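D-lactate dehydrogenase (Fermentative) (Pseudomonas aeruginosa, PDB 5Z20) catalyses the NAD-dependent interconversion of D-lactate and pyruvate, as a fermentative member of the D-isomer specific 2-hydroxyacid dehydrogenase family. Local coordinates at residues B[61-66]-B[87-92]; B[93-98]-B[110-115]; B[161-166]-B[182-187]. All coordinates share one frame; numbering follows the deposited sequence.

Contact 1: residues B[61-66]-B[87-92]; sequences FEVVCA and LVALRS. With OXM (oxamic acid), chain M.
Val-63 and Leu-87 pair within a beta-alpha-beta unit: strand 63-66, helix 74-82 and strand 87-90 form one crossover of the five-stranded parallel sheet, in which strand 18-21 lies beyond 63-66 and strand 110-111 beyond 87-90. The two strands show how parallel pairing alternates its partners. Leu-87 N reaches back to Glu-62 O, Val-64 N bonds to Leu-87 O, and Ala-89 N donates to Val-64 O at 2.8 Å with a nearly straight N-H...O angle of 175°. Ala-66 N then takes Ala-89 O, and Arg-91 N closes the series on Ala-66 O at 3.0 Å.

Val-63, Cys-65, Leu-87 and Ala-89 share one face of the sheet. On that face the side chains of Val-63 and Leu-87 run alongside each other, with Val-63 CG1 4.2 Å from Leu-87 CD2. Farther along, CG of Arg-91 stands between its own N and carbonyl carbon (chi1 60°), and the chain then runs extended to NE past Cys-65, whose SG is 3.7 Å from Arg-91 CG. The guanidinium presents an edge to Cys-65 O, while its NH2 is hydrogen-bonded to Phe-22 O.

Where the strands end, the sheet meets the active site, with Ser-92 CA 3.5 Å from oxamate O3. A water donates both to Ala-66 O, at 2.7 Å, and to Ser-92 OG, at 2.8 Å.

Contact 2: residues B[93-98]-B[110-115]; sequences AGYNHV and VVHVPA. With OXM (oxamic acid), chain M.
Ala-93 and His-112, two of the residues with most surface buried here, show how the loop that binds oxamate, an analogue of pyruvate, and so probably the substrate, can be tied to a neighbouring chain segment by one side-chain bond. His-112 ND1 donates to Ala-93 O at 2.9 Å. The oxygen lies almost in the imidazole plane, at the ring edge, whereas from the carbonyl's side the donor arrives well off the C=O direction, at 131°, and tilted from the carbonyl plane. The ring is placed there by its first torsion (chi1 79°), which sets CG between the backbone N and the carbonyl carbon. One face of the imidazole is covered by CD of Pro-114, offset toward the rim.

Ala-93 is touched from the other segment by a second carbonyl: Val-113 O comes within 3.3 Å of Ala-93 CA in a CA-H...O contact and also lies against its CB. The Tyr-95 ring approaches the imidazole obliquely, CD2 4.0 Å from His-112 ND1, with the planes at 72°. Farther on, Val-98 CG1 packs on Val-110 CG2 at 4.3 Å, and both valines also touch Leu-90 of strand 87-90.

The loop's backbone amides hold the oxamate carboxylate, one oxygen each: Ala-93 N binds O3 at 2.8 Å and Gly-94 N binds O2 at 2.9 Å. Tyr-116, His-311 and Arg-250 also hydrogen-bond oxamate. Because Ala-93 C=O and Gly-94 N share one peptide group, the imidazole bond would be expected to polarise it and steady the amide that grips the carboxylate.

Contact 3: residues B[161-166]-B[182-187]; sequences KRVGVI and FGCELL
Arg-162 and Glu-185 extend in company from neighbouring strands, and the arginine can be followed atom by atom along the glutamate. CB lies 4.1 Å from the backbone oxygen Glu-185 O, and Leu-187 CD1 approaches the same CB. CG, set anti to the carbonyl carbon (chi1 -63°), comes to 3.6 Å from Glu-185 OE1, and CD follows at a slightly longer range from the same oxygen. NE then completes a salt bridge to Glu-185 OE1 at 3.5 Å, a rather long one; the guanidinium and carboxylate planes are 68° apart, so the two flat groups do not meet as a coplanar pair. Glu-185 contributes an extended chain with CG anti to its backbone N, which carries the carboxylate out alongside the arginine.

The two strands that carry this pair belong to the first beta-alpha-beta crossover of the Rossmann-type NAD-binding domain: strand 162-166, helix 170-181 and strand 185-189, with a Schellman motif at Gly-183 ending the helix. The parallel strands exchange backbone bonds in alternation, from Glu-185 N to Lys-161 O, Val-163 N to Glu-185 O, Leu-187 N to Val-163 O (2.9 Å and almost linear at 178°) and Val-165 N to Leu-187 O.

The face bearing Val-163 and Leu-186 is apolar and turned to helix 170-181, where Phe-175 touches Val-163 and Val-165, and Ala-176 and Ala-180 touch Leu-186. Val-163 divides its branches: CG2 rests on Cys-184 CB at 3.7 Å, while CG1 faces Leu-186 CD2 at 4.2 Å. Val-165 CG2, whose side chain crosses the leucine at a slant, meets the same methyl at 3.9 Å. Just before strand 162-166, Lys-161 NZ forms a salt bridge with Glu-318 of a second subunit.

In the fold
Contacts 1 and 3 apply the same principle, parallel strands joined through a helix, in two different sheets, with their centres about 38 Å apart on opposite sides of the chain's centre. Contact 1 is buried almost throughout, whereas contact 3 is only partly so: its charged pair is partly exposed and its lysine reaches another subunit. Contact 2 differs from both, being largely loop and held by a histidine side chain in place of regular strand pairing. It adjoins contact 1, since strands 87-90 and 110-111 are neighbours, and both touch oxamate. Contact 3 belongs instead to the dinucleotide-binding sheet, its nearest atoms about 13 Å from contact 2.

Contact 1: residues B[61-66]-B[87-92]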
loop_
_atom_site.group_PDB
_atom_site.type_symbol
_atom_site.label_atom_id
_atom_site.label_comp_id
_atom_site.label_asym_id
_atom_site.label_seq_id
_atom_site.Cartn_x
_atom_site.Cartn_y
_atom_site.Cartn_z
ATOM N N PHE B 61 38.022 4.251 -22.553
ATOM C CA PHE B 61 37.297 2.976 -22.736
ATOM C C PHE B 61 36.935 2.867 -24.204
ATOM O O PHE B 61 36.252 3.714 -24.781
ATOM C CB PHE B 61 36.038 2.898 -21.884
ATOM C CG PHE B 61 36.283 2.573 -20.433
ATOM C CD1 PHE B 61 36.600 3.563 -19.534
ATOM C CD2 PHE B 61 36.282 1.269 -19.988
ATOM C CE1 PHE B 61 36.868 3.271 -18.191
ATOM C CE2 PHE B 61 36.536 0.966 -18.665
ATOM C CZ PHE B 61 36.800 1.965 -17.754
ATOM N N GLU B 62 37.412 1.791 -24.803
ATOM C CA GLU B 62 37.152 1.538 -26.197
ATOM C C GLU B 62 35.694 1.294 -26.495
ATOM O O GLU B 62 35.239 1.620 -27.580
ATOM C CB GLU B 62 37.985 0.339 -26.707
ATOM C CG GLU B 62 39.425 0.726 -26.940
ATOM C CD GLU B 62 40.078 -0.048 -28.046
ATOM O OE1 GLU B 62 39.642 -1.181 -28.320
ATOM O OE2 GLU B 62 41.051 0.516 -28.612
ATOM N N VAL B 63 35.022 0.637 -25.556
ATOM C CA VAL B 63 33.637 0.279 -25.711
ATOM C C VAL B 63 32.832 0.829 -24.582
ATOM O O VAL B 63 33.168 0.657 -23.381
ATOM C CB VAL B 63 33.453 -1.267 -25.739
ATOM C CG1 VAL B 63 32.009 -1.616 -25.981
ATOM C CG2 VAL B 63 34.306 -1.886 -26.859
ATOM N N VAL B 64 31.715 1.416 -24.954
ATOM C CA VAL B 64 30.746 1.895 -23.991
ATOM C C VAL B 64 29.447 1.152 -24.223
ATOM O O VAL B 64 28.982 1.056 -25.347
ATOM C CB VAL B 64 30.570 3.410 -24.150
ATOM C CG1 VAL B 64 29.347 3.907 -23.469
ATOM C CG2 VAL B 64 31.786 4.127 -23.545
ATOM N N CYS B 65 28.881 0.615 -23.140
ATOM C CA CYS B 65 27.573 -0.071 -23.189
ATOM C C CYS B 65 26.511 0.762 -22.510
ATOM O O CYS B 65 26.618 1.089 -21.292
ATOM C CB CYS B 65 27.643 -1.399 -22.518
ATOM S SG CYS B 65 26.068 -2.316 -22.632
ATOM N N ALA B 66 25.528 1.186 -23.302
ATOM C CA ALA B 66 24.505 2.117 -22.862
ATOM C C ALA B 66 23.126 1.485 -22.900
ATOM O O ALA B 66 22.859 0.562 -23.711
ATOM C CB ALA B 66 24.497 3.327 -23.760
ATOM N N LEU B 87 33.438 2.054 -30.003
ATOM C CA LEU B 87 32.170 1.307 -30.237
ATOM C C LEU B 87 31.141 1.645 -29.168
ATOM O O LEU B 87 31.446 1.711 -27.985
ATOM C CB LEU B 87 32.403 -0.177 -30.175
ATOM C CG LEU B 87 31.185 -1.097 -30.307
ATOM C CD1 LEU B 87 30.607 -0.984 -31.718
ATOM C CD2 LEU B 87 31.552 -2.525 -30.007
ATOM N N VAL B 88 29.931 1.896 -29.631
ATOM C CA VAL B 88 28.794 2.076 -28.746
ATOM C C VAL B 88 27.885 0.859 -28.845
ATOM O O VAL B 88 27.345 0.578 -29.902
ATOM C CB VAL B 88 28.022 3.302 -29.131
ATOM C CG1 VAL B 88 26.757 3.405 -28.310
ATOM C CG2 VAL B 88 28.896 4.512 -28.879
ATOM N N ALA B 89 27.783 0.136 -27.736
ATOM C CA ALA B 89 27.005 -1.090 -27.697
ATOM C C ALA B 89 25.743 -0.821 -26.877
ATOM O O ALA B 89 25.814 -0.512 -25.663
ATOM C CB ALA B 89 27.803 -2.178 -27.039
ATOM N N LEU B 90 24.606 -0.909 -27.543
ATOM C CA LEU B 90 23.284 -0.677 -26.878
ATOM C C LEU B 90 22.831 -1.991 -26.369
ATOM O O LEU B 90 22.650 -2.947 -27.152
ATOM C CB LEU B 90 22.273 -0.161 -27.862
ATOM C CG LEU B 90 22.692 1.066 -28.695
ATOM C CD1 LEU B 90 21.537 1.555 -29.585
ATOM C CD2 LEU B 90 23.112 2.240 -27.789
ATOM N N ARG B 91 22.593 -2.062 -25.066
ATOM C CA ARG B 91 22.003 -3.249 -24.480
ATOM C C ARG B 91 20.490 -3.157 -24.524
ATOM O O ARG B 91 19.810 -3.332 -23.500
ATOM C CB ARG B 91 22.587 -3.550 -23.084
ATOM C CG ARG B 91 22.409 -2.453 -22.016
ATOM C CD ARG B 91 22.924 -2.973 -20.694
ATOM N NE ARG B 91 22.512 -2.147 -19.547
ATOM C CZ ARG B 91 23.143 -1.034 -19.165
ATOM N NH1 ARG B 91 24.233 -0.593 -19.844
ATOM N NH2 ARG B 91 22.720 -0.360 -18.124
ATOM N N SER B 92 19.967 -2.948 -25.726
ATOM C CA SER B 92 18.570 -2.624 -25.934
ATOM C C SER B 92 18.185 -2.887 -27.372
ATOM O O SER B 92 19.087 -3.035 -28.236
ATOM C CB SER B 92 18.299 -1.165 -25.645
ATOM O OG SER B 92 18.925 -0.260 -26.564
HETATM C C1 OXM M . 13.943 -1.479 -24.039
HETATM N N1 OXM M . 14.237 -2.209 -22.965
HETATM O O1 OXM M . 13.126 -0.574 -23.998
HETATM C C2 OXM M . 14.618 -1.775 -25.299
HETATM O O2 OXM M . 14.662 -0.894 -26.185
HETATM O O3 OXM M . 15.135 -2.902 -25.460
HETATM O O HOH W 1 20.650 1.355 -25.141
#

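Contact 2: residues B[93-98]-B[110-115]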
loop_
_atom_site.group_PDB
_atom_site.type_symbol
_atom_site.label_atom_id
_atom_site.label_comp_id
_atom_site.label_asym_id
_atom_site.label_seq_id
_atom_site.Cartn_x
_atom_site.Cartn_y
_atom_site.Cartn_z
ATOM N N ALA B 93 16.903 -2.943 -27.669
ATOM C CA ALA B 93 16.491 -3.003 -29.048
ATOM C C ALA B 93 16.355 -1.614 -29.617
ATOM O O ALA B 93 16.755 -1.343 -30.744
ATOM C CB ALA B 93 15.163 -3.717 -29.165
ATOM N N GLY B 94 15.703 -0.758 -28.852
ATOM C CA GLY B 94 15.481 0.599 -29.306
ATOM C C GLY B 94 16.704 1.503 -29.329
ATOM O O GLY B 94 17.648 1.284 -28.565
ATOM N N TYR B 95 16.640 2.544 -30.158
ATOM C CA TYR B 95 17.802 3.401 -30.404
ATOM C C TYR B 95 17.455 4.875 -30.683
ATOM O O TYR B 95 18.332 5.630 -31.167
ATOM C CB TYR B 95 18.665 2.819 -31.539
ATOM C CG TYR B 95 17.854 2.525 -32.766
ATOM C CD1 TYR B 95 17.470 3.546 -33.599
ATOM C CD2 TYR B 95 17.398 1.219 -33.058
ATOM C CE1 TYR B 95 16.721 3.269 -34.726
ATOM C CE2 TYR B 95 16.610 0.957 -34.158
ATOM C CZ TYR B 95 16.264 2.003 -34.963
ATOM O OH TYR B 95 15.532 1.799 -36.083
ATOM N N ASN B 96 16.264 5.321 -30.243
ATOM C CA ASN B 96 15.860 6.696 -30.450
ATOM C C ASN B 96 16.681 7.655 -29.621
ATOM O O ASN B 96 16.674 8.826 -29.891
ATOM C CB ASN B 96 14.383 6.903 -30.090
ATOM C CG ASN B 96 14.031 6.324 -28.708
ATOM O OD1 ASN B 96 13.725 5.130 -28.557
ATOM N ND2 ASN B 96 14.192 7.116 -27.721
ATOM N N HIS B 97 17.370 7.175 -28.600
ATOM C CA HIS B 97 18.249 8.031 -27.803
ATOM C C HIS B 97 19.647 8.307 -28.412
ATOM O O HIS B 97 20.476 9.000 -27.819
ATOM C CB HIS B 97 18.411 7.378 -26.432
ATOM C CG HIS B 97 18.967 5.982 -26.449
ATOM N ND1 HIS B 97 18.430 4.952 -27.179
ATOM C CD2 HIS B 97 19.936 5.413 -25.682
ATOM C CE1 HIS B 97 19.068 3.824 -26.897
ATOM N NE2 HIS B 97 19.999 4.080 -26.007
ATOM N N VAL B 98 19.930 7.686 -29.559
ATOM C CA VAL B 98 21.213 7.831 -30.233
ATOM C C VAL B 98 21.076 8.718 -31.482
ATOM O O VAL B 98 20.217 8.479 -32.313
ATOM C CB VAL B 98 21.696 6.491 -30.764
ATOM C CG1 VAL B 98 23.076 6.636 -31.387
ATOM C CG2 VAL B 98 21.734 5.463 -29.639
ATOM N N VAL B 110 27.485 1.681 -33.947
ATOM C CA VAL B 110 26.505 1.485 -32.934
ATOM C C VAL B 110 25.866 0.144 -33.157
ATOM O O VAL B 110 25.340 -0.111 -34.243
ATOM C CB VAL B 110 25.423 2.546 -33.031
ATOM C CG1 VAL B 110 24.352 2.351 -31.952
ATOM C CG2 VAL B 110 26.036 3.936 -32.855
ATOM N N VAL B 111 25.924 -0.714 -32.139
ATOM C CA VAL B 111 25.351 -2.029 -32.251
ATOM C C VAL B 111 24.236 -2.199 -31.220
ATOM O O VAL B 111 24.219 -1.498 -30.195
ATOM C CB VAL B 111 26.388 -3.140 -32.148
ATOM C CG1 VAL B 111 27.349 -3.041 -33.310
ATOM C CG2 VAL B 111 27.121 -3.073 -30.825
ATOM N N HIS B 112 23.285 -3.071 -31.483
ATOM C CA HIS B 112 22.138 -3.295 -30.612
ATOM C C HIS B 112 21.650 -4.723 -30.529
ATOM O O HIS B 112 22.257 -5.621 -31.088
ATOM C CB HIS B 112 21.015 -2.325 -30.946
ATOM C CG HIS B 112 20.209 -2.696 -32.148
ATOM N ND1 HIS B 112 18.945 -2.373 -32.275
ATOM C CD2 HIS B 112 20.542 -3.360 -33.292
ATOM C CE1 HIS B 112 18.489 -2.808 -33.418
ATOM N NE2 HIS B 112 19.459 -3.416 -34.037
ATOM N N VAL B 113 20.565 -4.957 -29.805
ATOM C CA VAL B 113 20.007 -6.311 -29.642
ATOM C C VAL B 113 18.571 -6.283 -30.068
ATOM O O VAL B 113 17.687 -6.022 -29.271
ATOM C CB VAL B 113 20.109 -6.804 -28.228
ATOM C CG1 VAL B 113 19.729 -8.314 -28.152
ATOM C CG2 VAL B 113 21.492 -6.548 -27.653
ATOM N N PRO B 114 18.325 -6.525 -31.353
ATOM C CA PRO B 114 16.996 -6.268 -31.919
ATOM C C PRO B 114 15.900 -7.219 -31.491
ATOM O O PRO B 114 14.728 -6.848 -31.578
ATOM C CB PRO B 114 17.218 -6.351 -33.430
ATOM C CG PRO B 114 18.386 -7.268 -33.598
ATOM C CD PRO B 114 19.280 -6.902 -32.413
ATOM N N ALA B 115 16.256 -8.406 -31.048
ATOM C CA ALA B 115 15.220 -9.395 -30.736
ATOM C C ALA B 115 15.541 -10.311 -29.607
ATOM O O ALA B 115 15.426 -11.522 -29.718
ATOM C CB ALA B 115 14.912 -10.220 -31.998
HETATM C C1 OXM M . 13.943 -1.479 -24.039
HETATM N N1 OXM M . 14.237 -2.209 -22.965
HETATM O O1 OXM M . 13.126 -0.574 -23.998
HETATM C C2 OXM M . 14.618 -1.775 -25.299
HETATM O O2 OXM M . 14.662 -0.894 -26.185
HETATM O O3 OXM M . 15.135 -2.902 -25.460
#

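Contact 3: residues B[161-166]-B[182-187]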
loop_
_atom_site.group_PDB
_atom_site.type_symbol
_atom_site.label_atom_id
_atom_site.label_comp_id
_atom_site.label_asym_id
_atom_site.label_seq_id
_atom_site.Cartn_x
_atom_site.Cartn_y
_atom_site.Cartn_z
ATOM N N LYS B 161 -13.524 -8.785 -27.890
ATOM C CA LYS B 161 -13.207 -7.362 -28.001
ATOM C C LYS B 161 -12.255 -7.067 -29.146
ATOM O O LYS B 161 -11.479 -7.950 -29.632
ATOM C CB LYS B 161 -12.578 -6.846 -26.699
ATOM C CG LYS B 161 -13.491 -7.006 -25.489
ATOM C CD LYS B 161 -14.801 -6.288 -25.686
ATOM C CE LYS B 161 -15.618 -6.239 -24.403
ATOM N NZ LYS B 161 -16.081 -7.647 -24.089
ATOM N N ARG B 162 -12.268 -5.813 -29.571
ATOM C CA ARG B 162 -11.378 -5.379 -30.625
ATOM C C ARG B 162 -10.095 -4.770 -30.047
ATOM O O ARG B 162 -10.138 -3.890 -29.187
ATOM C CB ARG B 162 -12.093 -4.385 -31.549
ATOM C CG ARG B 162 -13.291 -4.991 -32.265
ATOM C CD ARG B 162 -14.250 -3.940 -32.804
ATOM N NE ARG B 162 -15.456 -4.554 -33.356
ATOM C CZ ARG B 162 -16.386 -3.902 -34.047
ATOM N NH1 ARG B 162 -16.253 -2.603 -34.277
ATOM N NH2 ARG B 162 -17.449 -4.547 -34.508
ATOM N N VAL B 163 -8.959 -5.262 -30.531
ATOM C CA VAL B 163 -7.702 -4.875 -30.094
ATOM C C VAL B 163 -6.952 -4.315 -31.249
ATOM O O VAL B 163 -6.687 -5.027 -32.228
ATOM C CB VAL B 163 -6.968 -6.125 -29.521
ATOM C CG1 VAL B 163 -5.538 -5.776 -29.196
ATOM C CG2 VAL B 163 -7.707 -6.687 -28.303
ATOM N N GLY B 164 -6.544 -3.042 -31.126
ATOM C CA GLY B 164 -5.806 -2.381 -32.185
ATOM C C GLY B 164 -4.339 -2.299 -31.846
ATOM O O GLY B 164 -3.973 -1.789 -30.770
ATOM N N VAL B 165 -3.524 -2.753 -32.777
ATOM C CA VAL B 165 -2.099 -2.783 -32.632
ATOM C C VAL B 165 -1.480 -1.754 -33.558
ATOM O O VAL B 165 -1.580 -1.883 -34.777
ATOM C CB VAL B 165 -1.559 -4.185 -32.977
ATOM C CG1 VAL B 165 -0.082 -4.224 -32.780
ATOM C CG2 VAL B 165 -2.242 -5.227 -32.136
ATOM N N ILE B 166 -0.803 -0.765 -32.994
ATOM C CA ILE B 166 -0.129 0.222 -33.772
ATOM C C ILE B 166 1.329 -0.180 -33.794
ATOM O O ILE B 166 2.064 -0.074 -32.788
ATOM C CB ILE B 166 -0.321 1.585 -33.120
ATOM C CG1 ILE B 166 -1.800 1.979 -33.231
ATOM C CG2 ILE B 166 0.569 2.647 -33.742
ATOM C CD1 ILE B 166 -2.203 3.163 -32.407
ATOM N N PHE B 182 -6.868 -15.113 -27.187
ATOM C CA PHE B 182 -7.949 -14.868 -26.242
ATOM C C PHE B 182 -9.293 -14.792 -26.956
ATOM O O PHE B 182 -10.344 -14.565 -26.338
ATOM C CB PHE B 182 -7.709 -13.492 -25.538
ATOM C CG PHE B 182 -6.761 -13.483 -24.371
ATOM C CD1 PHE B 182 -7.216 -13.712 -23.087
ATOM C CD2 PHE B 182 -5.439 -13.263 -24.554
ATOM C CE1 PHE B 182 -6.324 -13.716 -21.996
ATOM C CE2 PHE B 182 -4.551 -13.224 -23.489
ATOM C CZ PHE B 182 -5.005 -13.449 -22.207
ATOM N N GLY B 183 -9.264 -14.920 -28.290
ATOM C CA GLY B 183 -10.465 -14.722 -29.102
ATOM C C GLY B 183 -10.777 -13.234 -29.327
ATOM O O GLY B 183 -11.907 -12.865 -29.504
ATOM N N CYS B 184 -9.772 -12.375 -29.336
ATOM C CA CYS B 184 -9.985 -10.977 -29.681
ATOM C C CYS B 184 -9.982 -10.769 -31.227
ATOM O O CYS B 184 -9.384 -11.545 -31.992
ATOM C CB CYS B 184 -8.827 -10.118 -29.139
ATOM S SG CYS B 184 -8.833 -10.141 -27.318
ATOM N N GLU B 185 -10.623 -9.714 -31.672
ATOM C CA GLU B 185 -10.575 -9.345 -33.093
ATOM C C GLU B 185 -9.412 -8.373 -33.264
ATOM O O GLU B 185 -9.403 -7.308 -32.615
ATOM C CB GLU B 185 -11.894 -8.689 -33.445
ATOM C CG GLU B 185 -11.938 -8.192 -34.878
ATOM C CD GLU B 185 -13.280 -7.574 -35.276
ATOM O OE1 GLU B 185 -14.276 -7.592 -34.514
ATOM O OE2 GLU B 185 -13.342 -7.056 -36.367
ATOM N N LEU B 186 -8.487 -8.661 -34.159
ATOM C CA LEU B 186 -7.342 -7.779 -34.295
ATOM C C LEU B 186 -7.405 -6.756 -35.404
ATOM O O LEU B 186 -7.656 -7.082 -36.565
ATOM C CB LEU B 186 -6.084 -8.620 -34.481
ATOM C CG LEU B 186 -5.550 -9.252 -33.204
ATOM C CD1 LEU B 186 -4.800 -10.529 -33.547
ATOM C CD2 LEU B 186 -4.653 -8.255 -32.488
ATOM N N LEU B 187 -7.131 -5.515 -35.025
ATOM C CA LEU B 187 -7.022 -4.425 -35.967
ATOM C C LEU B 187 -5.602 -3.938 -35.916
ATOM O O LEU B 187 -4.969 -4.029 -34.847
ATOM C CB LEU B 187 -7.974 -3.323 -35.551
ATOM C CG LEU B 187 -9.425 -3.763 -35.312
ATOM C CD1 LEU B 187 -10.249 -2.552 -34.953
ATOM C CD2 LEU B 187 -10.000 -4.456 -36.528
#